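PDB 4ZOC: Lin1840 protein from Listeria innocua serovar 6a, which probably hydrolyses terminal, non-reducing beta-D-glucosyl residues with release of beta-D-glucose, as a family 3 glycoside hydrolase involved in beta-1,2-glucan metabolism. Local coordinates for residues L387-A400 with A453-G465. The protein carries 2 engineered substitutions. Residues are numbered along the deposited sequence; the frame is centred on the assembly and turned at random.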
loop_
_atom_site.group_PDB
_atom_site.type_symbol
_atom_site.label_atom_id
_atom_site.label_comp_id
_atom_site.label_asym_id
_atom_site.label_seq_id
_atom_site.Cartn_x
_atom_site.Cartn_y
_atom_site.Cartn_z
ATOM N N LEU A 387 8.174 5.861 -40.181
ATOM C CA LEU A 387 7.574 5.331 -41.412
ATOM C C LEU A 387 7.835 6.327 -42.546
ATOM O O LEU A 387 7.829 7.508 -42.303
ATOM C CB LEU A 387 6.088 5.111 -41.189
ATOM C CG LEU A 387 5.584 4.226 -40.076
ATOM C CD1 LEU A 387 4.058 4.152 -40.175
ATOM C CD2 LEU A 387 6.159 2.854 -40.162
ATOM N N ALA A 388 8.083 5.863 -43.758
ATOM C CA ALA A 388 8.075 6.719 -44.982
ATOM C C ALA A 388 6.686 7.229 -45.274
ATOM O O ALA A 388 5.708 6.532 -45.007
ATOM C CB ALA A 388 8.568 5.910 -46.184
ATOM N N LYS A 389 6.598 8.407 -45.905
ATOM C CA LYS A 389 5.304 8.990 -46.187
ATOM C C LYS A 389 4.572 8.110 -47.143
ATOM O O LYS A 389 3.336 8.121 -47.145
ATOM C CB LYS A 389 5.431 10.380 -46.796
ATOM C CG LYS A 389 5.516 11.524 -45.806
ATOM C CD LYS A 389 5.590 12.884 -46.558
ATOM C CE LYS A 389 4.672 13.958 -45.929
ATOM N NZ LYS A 389 3.224 13.941 -46.387
ATOM N N GLU A 390 5.280 7.332 -47.962
ATOM C CA GLU A 390 4.619 6.408 -48.920
ATOM C C GLU A 390 4.244 5.050 -48.333
ATOM O O GLU A 390 3.659 4.196 -49.017
ATOM C CB GLU A 390 5.503 6.187 -50.175
ATOM C CG GLU A 390 6.067 7.462 -50.803
ATOM C CD GLU A 390 7.093 8.162 -49.916
ATOM O OE1 GLU A 390 7.239 9.391 -50.099
ATOM O OE2 GLU A 390 7.733 7.480 -49.031
ATOM N N ALA A 391 4.557 4.834 -47.048
ATOM C CA ALA A 391 4.176 3.589 -46.388
ATOM C C ALA A 391 2.692 3.358 -46.465
ATOM O O ALA A 391 1.864 4.260 -46.137
ATOM C CB ALA A 391 4.626 3.579 -44.934
ATOM N N LYS A 392 2.330 2.144 -46.895
ATOM C CA LYS A 392 0.919 1.732 -46.990
ATOM C C LYS A 392 0.489 1.178 -45.609
ATOM O O LYS A 392 0.979 0.156 -45.150
ATOM C CB LYS A 392 0.720 0.685 -48.094
ATOM C CG LYS A 392 1.101 1.139 -49.507
ATOM C CD LYS A 392 0.960 0.022 -50.554
ATOM C CE LYS A 392 -0.437 -0.565 -50.666
ATOM N NZ LYS A 392 -0.593 -1.681 -51.673
ATOM N N ILE A 393 -0.405 1.908 -44.957
ATOM C CA ILE A 393 -0.742 1.725 -43.546
ATOM C C ILE A 393 -2.126 1.118 -43.438
ATOM O O ILE A 393 -3.127 1.645 -43.950
ATOM C CB ILE A 393 -0.755 3.072 -42.795
ATOM C CG1 ILE A 393 0.664 3.608 -42.715
ATOM C CG2 ILE A 393 -1.378 2.848 -41.405
ATOM C CD1 ILE A 393 0.768 5.061 -42.200
ATOM N N ALA A 394 -2.222 0.012 -42.742
ATOM C CA ALA A 394 -3.512 -0.431 -42.189
ATOM C C ALA A 394 -3.603 0.082 -40.752
ATOM O O ALA A 394 -2.810 -0.273 -39.859
ATOM C CB ALA A 394 -3.644 -1.949 -42.208
ATOM N N LEU A 395 -4.590 0.930 -40.566
ATOM C CA LEU A 395 -4.867 1.603 -39.277
ATOM C C LEU A 395 -6.035 0.843 -38.656
ATOM O O LEU A 395 -7.158 0.871 -39.155
ATOM C CB LEU A 395 -5.229 3.086 -39.502
ATOM C CG LEU A 395 -5.718 3.786 -38.231
ATOM C CD1 LEU A 395 -4.706 3.843 -37.111
ATOM C CD2 LEU A 395 -6.151 5.176 -38.568
ATOM N N VAL A 396 -5.784 0.130 -37.594
ATOM C CA VAL A 396 -6.830 -0.687 -37.027
ATOM C C VAL A 396 -6.970 -0.516 -35.520
ATOM O O VAL A 396 -5.986 -0.203 -34.840
ATOM C CB VAL A 396 -6.681 -2.184 -37.385
ATOM C CG1 VAL A 396 -6.430 -2.409 -38.904
ATOM C CG2 VAL A 396 -5.528 -2.752 -36.710
ATOM N N GLY A 397 -8.180 -0.778 -35.014
ATOM C CA GLY A 397 -8.427 -0.779 -33.606
ATOM C C GLY A 397 -9.354 0.273 -33.073
ATOM O O GLY A 397 -9.927 1.039 -33.826
ATOM N N PRO A 398 -9.543 0.281 -31.752
ATOM C CA PRO A 398 -10.527 1.183 -31.149
ATOM C C PRO A 398 -10.190 2.649 -31.106
ATOM O O PRO A 398 -11.146 3.453 -31.010
ATOM C CB PRO A 398 -10.721 0.616 -29.769
ATOM C CG PRO A 398 -9.473 -0.111 -29.461
ATOM C CD PRO A 398 -9.003 -0.657 -30.779
ATOM N N LEU A 399 -8.919 2.982 -31.262
ATOM C CA LEU A 399 -8.416 4.361 -31.321
ATOM C C LEU A 399 -8.158 4.815 -32.788
ATOM O O LEU A 399 -7.653 5.929 -33.032
ATOM C CB LEU A 399 -7.171 4.595 -30.433
ATOM C CG LEU A 399 -7.487 5.083 -29.015
ATOM C CD1 LEU A 399 -7.974 6.545 -29.072
ATOM C CD2 LEU A 399 -8.558 4.187 -28.386
ATOM N N ALA A 400 -8.547 3.985 -33.783
ATOM C CA ALA A 400 -8.337 4.335 -35.184
ATOM C C ALA A 400 -9.181 5.582 -35.575
ATOM O O ALA A 400 -8.689 6.513 -36.211
ATOM C CB ALA A 400 -8.742 3.198 -36.089
ATOM N N ALA A 453 -7.590 -5.800 -44.528
ATOM C CA ALA A 453 -6.860 -4.514 -44.591
ATOM C C ALA A 453 -5.351 -4.671 -44.493
ATOM O O ALA A 453 -4.573 -4.026 -45.215
ATOM C CB ALA A 453 -7.356 -3.516 -43.532
ATOM N N VAL A 454 -4.937 -5.561 -43.604
ATOM C CA VAL A 454 -3.497 -5.857 -43.380
ATOM C C VAL A 454 -2.889 -6.530 -44.617
ATOM O O VAL A 454 -1.820 -6.151 -45.053
ATOM C CB VAL A 454 -3.279 -6.673 -42.096
ATOM C CG1 VAL A 454 -1.824 -7.067 -41.912
ATOM C CG2 VAL A 454 -3.769 -5.929 -40.867
ATOM N N GLN A 455 -3.598 -7.477 -45.196
ATOM C CA GLN A 455 -3.158 -8.107 -46.490
ATOM C C GLN A 455 -2.844 -7.115 -47.566
ATOM O O GLN A 455 -1.816 -7.230 -48.225
ATOM C CB GLN A 455 -4.207 -9.100 -47.013
ATOM C CG GLN A 455 -3.942 -10.519 -46.565
ATOM C CD GLN A 455 -5.124 -11.494 -46.751
ATOM O OE1 GLN A 455 -5.127 -12.604 -46.197
ATOM N NE2 GLN A 455 -6.123 -11.082 -47.514
ATOM N N ASN A 456 -3.741 -6.148 -47.736
ATOM C CA ASN A 456 -3.616 -5.038 -48.665
ATOM C C ASN A 456 -2.475 -4.091 -48.427
ATOM O O ASN A 456 -1.785 -3.656 -49.373
ATOM C CB ASN A 456 -4.931 -4.214 -48.687
ATOM C CG ASN A 456 -6.122 -4.991 -49.271
ATOM O OD1 ASN A 456 -5.950 -5.964 -50.006
ATOM N ND2 ASN A 456 -7.344 -4.520 -48.988
ATOM N N MET A 457 -2.236 -3.757 -47.172
ATOM C CA MET A 457 -1.192 -2.800 -46.789
ATOM C C MET A 457 0.158 -3.407 -46.430
ATOM O O MET A 457 0.364 -4.601 -46.578
ATOM C CB MET A 457 -1.764 -2.107 -45.549
ATOM C CG MET A 457 -3.017 -1.322 -45.919
ATOM S SD MET A 457 -2.896 0.101 -47.003
ATOM C CE MET A 457 -3.286 -0.623 -48.609
ATOM N N ASP A 458 1.114 -2.567 -46.012
ATOM C CA ASP A 458 2.462 -3.037 -45.713
ATOM C C ASP A 458 2.847 -3.033 -44.220
ATOM O O ASP A 458 3.703 -3.813 -43.820
ATOM C CB ASP A 458 3.482 -2.203 -46.461
ATOM C CG ASP A 458 3.408 -2.429 -47.987
ATOM O OD1 ASP A 458 2.955 -3.510 -48.432
ATOM O OD2 ASP A 458 3.697 -1.490 -48.706
ATOM N N VAL A 459 2.312 -2.084 -43.458
ATOM C CA VAL A 459 2.579 -1.966 -42.000
ATOM C C VAL A 459 1.241 -1.693 -41.326
ATOM O O VAL A 459 0.253 -1.172 -41.949
ATOM C CB VAL A 459 3.548 -0.818 -41.662
ATOM C CG1 VAL A 459 4.880 -1.009 -42.373
ATOM C CG2 VAL A 459 2.952 0.487 -42.079
ATOM N N VAL A 460 1.170 -2.035 -40.040
ATOM C CA VAL A 460 -0.046 -1.913 -39.308
ATOM C C VAL A 460 0.211 -0.923 -38.222
ATOM O O VAL A 460 1.212 -1.001 -37.528
ATOM C CB VAL A 460 -0.459 -3.220 -38.666
ATOM C CG1 VAL A 460 -1.783 -3.123 -37.924
ATOM C CG2 VAL A 460 -0.472 -4.364 -39.698
ATOM N N VAL A 461 -0.650 0.067 -38.153
ATOM C CA VAL A 461 -0.699 0.966 -37.019
ATOM C C VAL A 461 -1.932 0.470 -36.215
ATOM O O VAL A 461 -3.120 0.679 -36.642
ATOM C CB VAL A 461 -0.869 2.464 -37.439
ATOM C CG1 VAL A 461 -1.095 3.334 -36.178
ATOM C CG2 VAL A 461 0.273 3.051 -38.183
ATOM N N LEU A 462 -1.676 -0.112 -35.023
ATOM C CA LEU A 462 -2.673 -0.761 -34.204
ATOM C C LEU A 462 -2.938 0.261 -33.110
ATOM O O LEU A 462 -2.103 0.496 -32.239
ATOM C CB LEU A 462 -2.122 -2.038 -33.617
ATOM C CG LEU A 462 -3.044 -2.764 -32.642
ATOM C CD1 LEU A 462 -4.469 -3.027 -33.167
ATOM C CD2 LEU A 462 -2.461 -4.133 -32.251
ATOM N N ALA A 463 -4.079 0.900 -33.183
ATOM C CA ALA A 463 -4.401 1.998 -32.265
ATOM C C ALA A 463 -5.297 1.490 -31.162
ATOM O O ALA A 463 -6.538 1.207 -31.371
ATOM C CB ALA A 463 -5.046 3.176 -33.053
ATOM N N LEU A 464 -4.699 1.354 -29.987
ATOM C CA LEU A 464 -5.361 0.828 -28.795
ATOM C C LEU A 464 -5.538 1.857 -27.715
ATOM O O LEU A 464 -4.798 2.843 -27.614
ATOM C CB LEU A 464 -4.514 -0.287 -28.168
ATOM C CG LEU A 464 -4.139 -1.443 -29.127
ATOM C CD1 LEU A 464 -3.245 -2.448 -28.381
ATOM C CD2 LEU A 464 -5.391 -2.074 -29.653
ATOM N N GLY A 465 -6.463 1.600 -26.817
ATOM C CA GLY A 465 -6.487 2.503 -25.649
ATOM C C GLY A 465 -7.724 2.502 -24.782
ATOM O O GLY A 465 -8.643 1.710 -24.947
HETATM O O HOH W 1 0.818 -3.541 -50.065
HETATM O O HOH W 2 -2.787 -2.880 -51.964
#
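Strands 393-397 and 459-465 lie side by side and parallel, their axes 4.6 Å apart at an angle of 21°, pairing Ile393 with Val459 through Val396 with Leu462. Lys392 O opens the pairing by accepting two amides: Val459 N nearly in line with the carbonyl, and Asp458 N from above its plane at 2.9 Å. Ala394 and Val396 then each give N-H to one carbonyl of 459-465 and accept an amide two residues further on. Past Val396 the backbone enters a type I turn, Gly397 to Ala400, and Leu399 N, lying above the carbonyl plane, reaches Ala463 O at 3.0 Å; Pro398 CD packs against the same oxygen.

On one face, Ile393 CG2 meets Val461 CG2 at 3.6 Å, while Leu395 CD1 lies against Val461 CG1; Val461 CG1 stands anti to its backbone N (chi1 173°), which leaves one methyl for each neighbour. The other face carries Ala394, whose small CB fits beneath the end of helix 444-456, 3.8 Å from Met457 CG, and Val396 CG2, 3.7 Å from Leu462 CD1. Helix 484-494 covers Val460 and Leu462 on this side. Met457, bent at chi2 (-66°), lays SD 3.4 Å from Ile393 O and brings CE against Lys392 CE, the two side chains crossing at about a right angle. In the conformer given, Lys392 brings NZ to Asn456 O for a weak, tentative bond of 3.3 Å; a water bridges the same pair and also donates to Asp458 OD1.

The pairing joins two neighbouring inner strands of the mixed sheet in the family 3 C-terminal domain, with 432-436 beside 393-397 and 500-505 beside 459-465. Backbone bonds and aliphatic contacts hold the buried length, whereas at the helix-to-strand turn the lysine ammonium may, in this conformer, help through a water to satisfy Asn456 O and, without touching the carboxylate, partly offset the Asp458 charge.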